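Local atomic coordinates of probable transcriptional regulatory protein NarL (Mycobacterium tuberculosis, PDB entry 3EUL), a protein that probably acts, once phosphorylated by its partner sensor kinase, as a DNA-binding response regulator that controls genes of aerobic nitrate metabolism. Residues Pro72-Asp75 and Gly76-Ala80; Val20-His24 and Pro25-Glu29; Lys118-Arg122 and Thr123-Lys127; Ile103-Gln106 and Ala107-Gly111. All coordinates share one frame; numbering follows the deposited sequence.

Interaction 1 of 4, residues Pro72-Asp75 and Gly76-Ala80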
loop_
_atom_site.group_PDB
_atom_site.type_symbol
_atom_site.label_atom_id
_atom_site.label_comp_id
_atom_site.label_asym_id
_atom_site.label_seq_id
_atom_site.Cartn_x
_atom_site.Cartn_y
_atom_site.Cartn_z
ATOM N N PRO A 72 -2.959 -6.097 11.124
ATOM C CA PRO A 72 -3.364 -6.033 12.522
ATOM C C PRO A 72 -3.242 -4.623 13.118
ATOM O O PRO A 72 -2.457 -3.791 12.633
ATOM C CB PRO A 72 -2.397 -6.991 13.226
ATOM C CG PRO A 72 -1.639 -7.689 12.146
ATOM C CD PRO A 72 -1.707 -6.847 10.950
ATOM N N GLY A 73 -4.068 -4.359 14.128
ATOM C CA GLY A 73 -3.993 -3.157 14.961
ATOM C C GLY A 73 -4.683 -1.957 14.361
ATOM O O GLY A 73 -5.336 -1.178 15.045
ATOM N N MET A 74 -4.532 -1.808 13.069
ATOM C CA MET A 74 -5.183 -0.722 12.358
ATOM C C MET A 74 -5.209 -1.185 10.916
ATOM O O MET A 74 -4.175 -1.494 10.355
ATOM C CB MET A 74 -4.366 0.532 12.580
ATOM C CG MET A 74 -4.782 1.729 11.832
ATOM S SD MET A 74 -3.711 3.116 12.301
ATOM C CE MET A 74 -4.533 4.325 11.309
ATOM N N ASP A 75 -6.401 -1.366 10.363
ATOM C CA ASP A 75 -6.525 -1.970 9.062
ATOM C C ASP A 75 -6.139 -0.991 7.972
ATOM O O ASP A 75 -5.921 0.193 8.258
ATOM C CB ASP A 75 -7.922 -2.605 8.836
ATOM C CG ASP A 75 -9.053 -1.603 8.647
ATOM O OD1 ASP A 75 -8.952 -0.616 7.873
ATOM O OD2 ASP A 75 -10.128 -1.902 9.229
ATOM N N GLY A 76 -6.028 -1.496 6.751
ATOM C CA GLY A 76 -5.615 -0.679 5.598
ATOM C C GLY A 76 -6.456 0.562 5.338
ATOM O O GLY A 76 -5.925 1.599 4.935
ATOM N N ALA A 77 -7.767 0.479 5.543
ATOM C CA ALA A 77 -8.669 1.642 5.321
ATOM C C ALA A 77 -8.560 2.682 6.412
ATOM O O ALA A 77 -8.690 3.876 6.118
ATOM C CB ALA A 77 -10.140 1.193 5.158
ATOM N N GLN A 78 -8.369 2.238 7.663
ATOM C CA GLN A 78 -8.080 3.143 8.780
ATOM C C GLN A 78 -6.777 3.915 8.539
ATOM O O GLN A 78 -6.721 5.129 8.762
ATOM C CB GLN A 78 -8.014 2.405 10.116
ATOM C CG GLN A 78 -9.269 1.661 10.429
ATOM C CD GLN A 78 -9.226 1.013 11.788
ATOM O OE1 GLN A 78 -8.535 0.022 11.989
ATOM N NE2 GLN A 78 -9.973 1.575 12.733
ATOM N N VAL A 79 -5.753 3.236 8.062
ATOM C CA VAL A 79 -4.523 3.937 7.716
ATOM C C VAL A 79 -4.769 4.912 6.582
ATOM O O VAL A 79 -4.308 6.049 6.673
ATOM C CB VAL A 79 -3.358 2.984 7.317
ATOM C CG1 VAL A 79 -2.085 3.794 6.909
ATOM C CG2 VAL A 79 -3.029 2.003 8.417
ATOM N N ALA A 80 -5.465 4.479 5.517
ATOM C CA ALA A 80 -5.804 5.396 4.405
ATOM C C ALA A 80 -6.546 6.655 4.887
ATOM O O ALA A 80 -6.241 7.795 4.479
ATOM C CB ALA A 80 -6.588 4.696 3.321
#

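Interaction 2 of 4, residues Val20-His24 and Pro25-Glu29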
loop_
_atom_site.group_PDB
_atom_site.type_symbol
_atom_site.label_atom_id
_atom_site.label_comp_id
_atom_site.label_asym_id
_atom_site.label_seq_id
_atom_site.Cartn_x
_atom_site.Cartn_y
_atom_site.Cartn_z
ATOM N N VAL A 20 5.683 -0.782 2.182
ATOM C CA VAL A 20 4.910 -2.017 2.039
ATOM C C VAL A 20 4.508 -2.544 3.425
ATOM O O VAL A 20 5.332 -2.580 4.358
ATOM C CB VAL A 20 5.690 -3.127 1.263
ATOM C CG1 VAL A 20 4.871 -4.445 1.238
ATOM C CG2 VAL A 20 6.074 -2.679 -0.154
ATOM N N GLY A 21 3.237 -2.902 3.590
ATOM C CA GLY A 21 2.734 -3.399 4.855
ATOM C C GLY A 21 1.924 -4.664 4.640
ATOM O O GLY A 21 1.022 -4.681 3.808
ATOM N N ASP A 22 2.288 -5.736 5.362
ATOM C CA ASP A 22 1.573 -7.018 5.337
ATOM C C ASP A 22 2.095 -7.822 6.517
ATOM O O ASP A 22 3.286 -7.782 6.818
ATOM C CB ASP A 22 1.810 -7.768 4.025
ATOM C CG ASP A 22 0.738 -8.833 3.718
ATOM O OD1 ASP A 22 0.544 -9.804 4.498
ATOM O OD2 ASP A 22 0.099 -8.723 2.638
ATOM N N ASP A 23 1.197 -8.536 7.187
ATOM C CA ASP A 23 1.595 -9.382 8.317
ATOM C C ASP A 23 1.929 -10.816 7.906
ATOM O O ASP A 23 2.272 -11.631 8.778
ATOM C CB ASP A 23 0.524 -9.354 9.408
ATOM C CG ASP A 23 -0.688 -10.222 9.090
ATOM O OD1 ASP A 23 -1.057 -10.408 7.903
ATOM O OD2 ASP A 23 -1.296 -10.711 10.055
ATOM N N HIS A 24 1.823 -11.136 6.611
ATOM C CA HIS A 24 2.386 -12.379 6.083
ATOM C C HIS A 24 3.759 -12.107 5.458
ATOM O O HIS A 24 3.832 -11.573 4.340
ATOM C CB HIS A 24 1.483 -12.996 5.012
ATOM C CG HIS A 24 0.132 -13.414 5.498
ATOM N ND1 HIS A 24 -0.899 -13.702 4.631
ATOM C CD2 HIS A 24 -0.350 -13.631 6.745
ATOM C CE1 HIS A 24 -1.963 -14.067 5.324
ATOM N NE2 HIS A 24 -1.655 -14.025 6.610
ATOM N N PRO A 25 4.847 -12.521 6.143
ATOM C CA PRO A 25 6.243 -12.274 5.728
ATOM C C PRO A 25 6.537 -12.621 4.264
ATOM O O PRO A 25 7.087 -11.804 3.548
ATOM C CB PRO A 25 7.048 -13.196 6.640
ATOM C CG PRO A 25 6.187 -13.386 7.837
ATOM C CD PRO A 25 4.782 -13.298 7.403
ATOM N N LEU A 26 6.135 -13.809 3.829
ATOM C CA LEU A 26 6.394 -14.263 2.457
ATOM C C LEU A 26 5.640 -13.490 1.362
ATOM O O LEU A 26 6.158 -13.304 0.270
ATOM C CB LEU A 26 6.101 -15.745 2.360
ATOM C CG LEU A 26 7.030 -16.644 3.195
ATOM C CD1 LEU A 26 6.670 -18.102 2.993
ATOM C CD2 LEU A 26 8.483 -16.406 2.845
ATOM N N PHE A 27 4.426 -13.023 1.647
ATOM C CA PHE A 27 3.765 -12.113 0.711
ATOM C C PHE A 27 4.473 -10.772 0.673
ATOM O O PHE A 27 4.735 -10.253 -0.391
ATOM C CB PHE A 27 2.283 -11.875 1.007
ATOM C CG PHE A 27 1.587 -11.194 -0.127
ATOM C CD1 PHE A 27 1.086 -11.932 -1.184
ATOM C CD2 PHE A 27 1.503 -9.811 -0.182
ATOM C CE1 PHE A 27 0.474 -11.306 -2.254
ATOM C CE2 PHE A 27 0.902 -9.173 -1.273
ATOM C CZ PHE A 27 0.398 -9.925 -2.304
ATOM N N ARG A 28 4.764 -10.207 1.839
ATOM C CA ARG A 28 5.527 -8.954 1.904
ATOM C C ARG A 28 6.890 -9.039 1.173
ATOM O O ARG A 28 7.223 -8.179 0.342
ATOM C CB ARG A 28 5.714 -8.529 3.352
ATOM C CG ARG A 28 5.962 -7.008 3.497
ATOM C CD ARG A 28 6.152 -6.592 4.929
ATOM N NE ARG A 28 7.165 -7.367 5.639
ATOM C CZ ARG A 28 6.957 -8.282 6.596
ATOM N NH1 ARG A 28 5.744 -8.626 7.028
ATOM N NH2 ARG A 28 8.002 -8.890 7.129
ATOM N N GLU A 29 7.653 -10.085 1.464
ATOM C CA GLU A 29 8.948 -10.298 0.787
ATOM C C GLU A 29 8.771 -10.377 -0.739
ATOM O O GLU A 29 9.585 -9.856 -1.505
ATOM C CB GLU A 29 9.628 -11.563 1.303
ATOM C CG GLU A 29 10.267 -11.411 2.689
ATOM C CD GLU A 29 10.808 -12.729 3.225
ATOM O OE1 GLU A 29 11.050 -13.656 2.405
ATOM O OE2 GLU A 29 10.998 -12.840 4.465
#

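Interaction 3 of 4, residues Lys118-Arg122 and Thr123-Lys127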
loop_
_atom_site.group_PDB
_atom_site.type_symbol
_atom_site.label_atom_id
_atom_site.label_comp_id
_atom_site.label_asym_id
_atom_site.label_seq_id
_atom_site.Cartn_x
_atom_site.Cartn_y
_atom_site.Cartn_z
ATOM N N LYS A 118 -4.900 -10.089 -4.240
ATOM C CA LYS A 118 -3.622 -10.764 -4.012
ATOM C C LYS A 118 -3.243 -11.728 -5.146
ATOM O O LYS A 118 -2.119 -12.209 -5.180
ATOM C CB LYS A 118 -3.573 -11.437 -2.638
ATOM C CG LYS A 118 -3.165 -10.461 -1.545
ATOM C CD LYS A 118 -2.857 -11.116 -0.203
ATOM C CE LYS A 118 -2.356 -10.039 0.772
ATOM N NZ LYS A 118 -1.841 -10.597 2.060
ATOM N N ASP A 119 -4.154 -11.967 -6.092
ATOM C CA ASP A 119 -3.815 -12.765 -7.276
ATOM C C ASP A 119 -3.105 -11.960 -8.377
ATOM O O ASP A 119 -2.844 -12.479 -9.458
ATOM C CB ASP A 119 -5.046 -13.491 -7.837
ATOM C CG ASP A 119 -6.041 -12.552 -8.514
ATOM O OD1 ASP A 119 -5.893 -11.318 -8.408
ATOM O OD2 ASP A 119 -6.979 -13.065 -9.148
ATOM N N SER A 120 -2.782 -10.703 -8.097
ATOM C CA SER A 120 -2.019 -9.889 -9.032
ATOM C C SER A 120 -0.653 -10.482 -9.338
ATOM O O SER A 120 -0.015 -11.092 -8.483
ATOM C CB SER A 120 -1.850 -8.466 -8.486
ATOM O OG SER A 120 -3.115 -7.897 -8.184
ATOM N N THR A 121 -0.224 -10.299 -10.582
ATOM C CA THR A 121 1.089 -10.713 -11.020
ATOM C C THR A 121 2.160 -9.716 -10.620
ATOM O O THR A 121 1.881 -8.594 -10.235
ATOM C CB THR A 121 1.131 -10.840 -12.542
ATOM O OG1 THR A 121 0.876 -9.560 -13.134
ATOM C CG2 THR A 121 0.103 -11.857 -13.036
ATOM N N ARG A 122 3.402 -10.148 -10.756
ATOM C CA ARG A 122 4.573 -9.300 -10.555
ATOM C C ARG A 122 4.478 -7.987 -11.347
ATOM O O ARG A 122 4.626 -6.907 -10.772
ATOM C CB ARG A 122 5.802 -10.089 -10.988
ATOM C CG ARG A 122 7.108 -9.533 -10.595
ATOM C CD ARG A 122 8.146 -10.657 -10.625
ATOM N NE ARG A 122 8.931 -10.681 -11.851
ATOM C CZ ARG A 122 9.740 -11.681 -12.195
ATOM N NH1 ARG A 122 9.862 -12.758 -11.420
ATOM N NH2 ARG A 122 10.442 -11.606 -13.309
ATOM N N THR A 123 4.202 -8.064 -12.652
ATOM C CA THR A 123 4.181 -6.840 -13.474
ATOM C C THR A 123 2.931 -6.001 -13.170
ATOM O O THR A 123 3.016 -4.781 -13.154
ATOM C CB THR A 123 4.307 -7.106 -15.006
ATOM O OG1 THR A 123 3.231 -7.932 -15.429
ATOM C CG2 THR A 123 5.674 -7.767 -15.386
ATOM N N GLU A 124 1.805 -6.652 -12.893
ATOM C CA GLU A 124 0.585 -5.951 -12.457
ATOM C C GLU A 124 0.771 -5.077 -11.212
ATOM O O GLU A 124 0.314 -3.961 -11.189
ATOM C CB GLU A 124 -0.555 -6.930 -12.194
ATOM C CG GLU A 124 -1.251 -7.427 -13.454
ATOM C CD GLU A 124 -2.314 -8.456 -13.152
ATOM O OE1 GLU A 124 -2.206 -9.164 -12.124
ATOM O OE2 GLU A 124 -3.246 -8.582 -13.964
ATOM N N ILE A 125 1.454 -5.585 -10.188
ATOM C CA ILE A 125 1.682 -4.809 -8.957
ATOM C C ILE A 125 2.645 -3.668 -9.165
ATOM O O ILE A 125 2.422 -2.558 -8.648
ATOM C CB ILE A 125 2.191 -5.715 -7.828
ATOM C CG1 ILE A 125 1.112 -6.735 -7.478
ATOM C CG2 ILE A 125 2.546 -4.903 -6.600
ATOM C CD1 ILE A 125 1.659 -8.089 -7.164
ATOM N N VAL A 126 3.715 -3.916 -9.921
ATOM C CA VAL A 126 4.649 -2.852 -10.239
ATOM C C VAL A 126 3.882 -1.764 -10.974
ATOM O O VAL A 126 3.968 -0.598 -10.614
ATOM C CB VAL A 126 5.823 -3.335 -11.097
ATOM C CG1 VAL A 126 6.613 -2.154 -11.714
ATOM C CG2 VAL A 126 6.734 -4.243 -10.274
ATOM N N LYS A 127 3.141 -2.143 -12.010
ATOM C CA LYS A 127 2.398 -1.165 -12.783
ATOM C C LYS A 127 1.363 -0.395 -11.935
ATOM O O LYS A 127 1.221 0.815 -12.072
ATOM C CB LYS A 127 1.730 -1.831 -13.988
ATOM C CG LYS A 127 0.784 -0.900 -14.729
ATOM C CD LYS A 127 0.253 -1.507 -16.014
ATOM C CE LYS A 127 -0.834 -0.603 -16.635
ATOM N NZ LYS A 127 -0.260 0.765 -16.857
#

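Interaction 4 of 4, residues Ile103-Gln106 and Ala107-Gly111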
loop_
_atom_site.group_PDB
_atom_site.type_symbol
_atom_site.label_atom_id
_atom_site.label_comp_id
_atom_site.label_asym_id
_atom_site.label_seq_id
_atom_site.Cartn_x
_atom_site.Cartn_y
_atom_site.Cartn_z
ATOM N N ILE A 103 -16.906 -3.642 0.953
ATOM C CA ILE A 103 -15.570 -3.435 1.548
ATOM C C ILE A 103 -14.659 -2.568 0.688
ATOM O O ILE A 103 -14.022 -1.592 1.167
ATOM C CB ILE A 103 -14.881 -4.769 1.870
ATOM C CG1 ILE A 103 -15.564 -5.361 3.121
ATOM C CG2 ILE A 103 -13.431 -4.511 2.209
ATOM C CD1 ILE A 103 -15.250 -6.774 3.418
ATOM N N VAL A 104 -14.627 -2.890 -0.597
ATOM C CA VAL A 104 -13.876 -2.036 -1.549
ATOM C C VAL A 104 -14.430 -0.614 -1.543
ATOM O O VAL A 104 -13.664 0.367 -1.437
ATOM C CB VAL A 104 -13.925 -2.624 -2.952
ATOM C CG1 VAL A 104 -13.256 -1.661 -4.005
ATOM C CG2 VAL A 104 -13.271 -4.024 -2.957
ATOM N N TYR A 105 -15.754 -0.496 -1.688
ATOM C CA TYR A 105 -16.395 0.802 -1.731
ATOM C C TYR A 105 -16.097 1.632 -0.474
ATOM O O TYR A 105 -15.848 2.821 -0.569
ATOM C CB TYR A 105 -17.916 0.630 -1.887
ATOM C CG TYR A 105 -18.676 1.911 -2.123
ATOM C CD1 TYR A 105 -18.820 2.451 -3.408
ATOM C CD2 TYR A 105 -19.280 2.577 -1.075
ATOM C CE1 TYR A 105 -19.530 3.579 -3.622
ATOM C CE2 TYR A 105 -20.017 3.727 -1.293
ATOM C CZ TYR A 105 -20.116 4.240 -2.560
ATOM O OH TYR A 105 -20.838 5.405 -2.783
ATOM N N GLN A 106 -16.201 1.016 0.694
ATOM C CA GLN A 106 -15.975 1.733 1.953
ATOM C C GLN A 106 -14.523 2.165 2.104
ATOM O O GLN A 106 -14.242 3.248 2.629
ATOM C CB GLN A 106 -16.342 0.846 3.154
ATOM C CG GLN A 106 -16.593 1.605 4.478
ATOM C CD GLN A 106 -15.370 2.348 5.045
ATOM O OE1 GLN A 106 -14.282 1.789 5.230
ATOM N NE2 GLN A 106 -15.579 3.624 5.373
ATOM N N ALA A 107 -13.602 1.323 1.650
ATOM C CA ALA A 107 -12.182 1.663 1.673
ATOM C C ALA A 107 -11.859 2.855 0.790
ATOM O O ALA A 107 -11.172 3.783 1.241
ATOM C CB ALA A 107 -11.338 0.426 1.251
ATOM N N LEU A 108 -12.439 2.877 -0.417
ATOM C CA LEU A 108 -12.273 4.000 -1.349
ATOM C C LEU A 108 -12.898 5.269 -0.780
ATOM O O LEU A 108 -12.360 6.362 -0.919
ATOM C CB LEU A 108 -12.881 3.652 -2.726
ATOM C CG LEU A 108 -12.214 2.474 -3.463
ATOM C CD1 LEU A 108 -13.030 2.079 -4.688
ATOM C CD2 LEU A 108 -10.759 2.841 -3.840
ATOM N N GLN A 109 -14.032 5.122 -0.129
ATOM C CA GLN A 109 -14.643 6.216 0.609
ATOM C C GLN A 109 -13.744 6.735 1.731
ATOM O O GLN A 109 -13.750 7.945 1.949
ATOM C CB GLN A 109 -16.007 5.832 1.187
ATOM C CG GLN A 109 -17.043 5.366 0.130
ATOM C CD GLN A 109 -17.601 6.473 -0.763
ATOM O OE1 GLN A 109 -17.323 6.509 -1.965
ATOM N NE2 GLN A 109 -18.460 7.319 -0.204
ATOM N N GLN A 110 -12.979 5.867 2.405
ATOM C CA GLN A 110 -12.013 6.287 3.479
ATOM C C GLN A 110 -10.672 6.858 2.891
ATOM O O GLN A 110 -9.758 7.254 3.624
ATOM C CB GLN A 110 -11.701 5.150 4.489
ATOM C CG GLN A 110 -12.810 4.650 5.482
ATOM C CD GLN A 110 -12.299 4.138 6.913
ATOM O OE1 GLN A 110 -12.453 2.956 7.310
ATOM N NE2 GLN A 110 -11.735 5.071 7.696
ATOM N N GLY A 111 -10.548 6.916 1.570
ATOM C CA GLY A 111 -9.444 7.604 0.937
ATOM C C GLY A 111 -8.385 6.716 0.327
ATOM O O GLY A 111 -7.341 7.208 -0.032
#

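Interaction 1 of 4, residues Pro72-Asp75 and Gly76-Ala80
A capping box closes the start of helix 76-85 in this CheY-like receiver domain, with Asp75 as N-cap and Gln78 as its partner three residues on. One half of the box is the carboxylate: Asp75 OD1 takes the N-H of Gln78 at 2.9 Å along a nearly straight path (164°). The donor arrives on the syn side but 34° out of the carboxylate plane. The same oxygen, Asp75 OD1, also receives a weak, bent bond from Ala77 N at 2.8 Å. The first torsion of Asp75 makes this possible, since chi1 of 72° sets CG between the backbone N and the carbonyl carbon and folds the carboxylate back over the first turn. The other half runs in reverse. Gln78 keeps its chain extended past CG and brings OE1 to Asp75 N at 3.0 Å, where the N-H lies in the carbonyl plane of the amide and meets a lone pair. Two N-H groups of the first turn and that of the cap residue itself are thus supplied with acceptors. The ordinary helical bond from Val79 N to Asp75 O follows. Beside the polar box lies an apolar contact: Met74, fully extended, crosses Val79 at about a right angle, and both also reach helix 50-60, at Leu54 and Ile57 respectively. Met74 CG sits 3.8 Å from Val79 CG2, while Met74 CE rests 3.5 Å from Gln78 O.

Interaction 2 of 4, residues Val20-His24 and Pro25-Glu29
The turn from strand 16-21 into helix 25-38 opens the first beta-alpha-beta unit of the receiver fold, and here Arg28 reaches back from the helix to the backbone of Asp22. Packing is densest on the inner side. Val20 CG1 lies against the aliphatic part of Arg28, 3.6 Å from CG, and the CB atoms of Asp22 and Arg28 face one another. Beyond CG the arginine chain runs straight and then bends at chi3 (52°), which carries the guanidinium back over the turn. There NH1 donates to Asp22 O at 2.6 Å; the oxygen lies close to the guanidinium plane, whereas the donor is tilted 22° from the carbonyl plane. A salt bridge from Arg28 NE to Glu46 gives the guanidinium a second partner, which should limit its rotation.

The carboxylate of Asp22 is divided between two tasks. OD1 uses its anti lone pair to accept from His24 N at 2.8 Å, an Asx turn that shapes the loop, while OD2 is salt-bridged to Lys118 and also approaches the Phe27 ring obliquely, 3.3 Å from CD2. Asp22 and Asp23 are the adjacent acidic residues after the first strand, consistent with the acidic pocket that holds a divalent metal in receiver domains.

Toward solvent the contact thins out. Pro25 and the His24 side chain are exposed, and the imidazole leads away from the helix although its residue is the N-cap. What holds this rim is main chain: His24 O receives the N-H of Arg28 at 3.0 Å and 178°.

Interaction 3 of 4, residues Lys118-Arg122 and Thr123-Lys127
Thr121 and Glu124 exchange hydrogen bonds in a capping box at the head of helix 122-134. The threonine hydroxyl accepts from Glu124 N at 3.1 Å, having been turned over the helix end by a chi1 of 62°. In return Glu124 OE1 takes the N-H of Thr121 at 2.8 Å and 166°, on the anti side of the carboxylate and 22° out of its plane. To get there the glutamate runs extended beyond CG and crosses the threonine obliquely, bringing its CG to 3.0 Å from Thr121 OG1. The amide dipoles of the helix start would probably favour a negative charge here.

The carbonyls are served by regular helical bonds: Thr121 O by Ile125 N, and Arg122 O by Val126 N at 3.2 Å. Ser120 spends its hydroxyl on Leu117 O, at the end of the preceding strand, and turns its CB to Ile125 CG1, 3.6 Å away. Lys118 is engaged elsewhere, through a cation-pi contact with Phe27 and a long, weak ion pair with Asp68. The box therefore sits where strand 114-117 passes into the last helix of the receiver domain, which lays Arg122 and Val126 against helix 25-38.

Interaction 4 of 4, residues Ile103-Gln106 and Ala107-Gly111
Continuous alpha-helix carries residues 103-106 into 107-109, and the chain leaves it at Gly111 through a Schellman motif. The i to i+4 bonds step along regularly: Ala107 N to Ile103 O and Leu108 N to Val104 O, both 3.0 Å. Gln110 N to Gln106 O is more bent, at 140°, as the last turn begins to unwind. Gly111, with its positive phi, then folds its N-H back to Leu108 O at 3.1 Å, ending the helix.

Among the side chains, Tyr105 and Gln109 stack. The amide of Gln109 lies flat on one face of the Tyr105 ring, the two planes only 7° apart, with OE1 set 3.6 Å above the ring plane and offset toward its rim. Gln109 CD lies 3.7 Å from Tyr105 CE2. One residue back along each segment, Val104 and Leu108 run side by side in the same direction, CG1 to CD1 at 3.8 Å, an apolar contact at the surface. Ala107 is the buried member of the group.

Helix 101-109 links strands 91-96 and 114-117 in a beta-alpha-beta unit. Val104 and Ala107 rest on Phe115 of the second strand, while Gln110 reaches Ala77 and Ala81 on helix 76-85.

How the interactions relate
Along the chain the order is interaction 2, 1, 4, 3, all within one receiver domain built on a five-stranded parallel sheet. Three of them start helices and interaction 4 ends one. Interactions 2 and 3, with centres 14 Å apart, are joined by the salt bridge of Asp22 and Lys118; this lies beside Asp68, the probable phosphorylation site, which also touches Asp22 and Asp23. Interactions 1 and 2 meet where Pro72 packs on Asp23, and interactions 1 and 4, 12 Å apart between centres, where Ala77 packs on Ala107 and Gln110, and Ala80 on Gly111. Interactions 1 and 3 lie on opposite sides of the chain's centre. Interactions 2 and 3 thus border that site; interaction 4 joins through interaction 1.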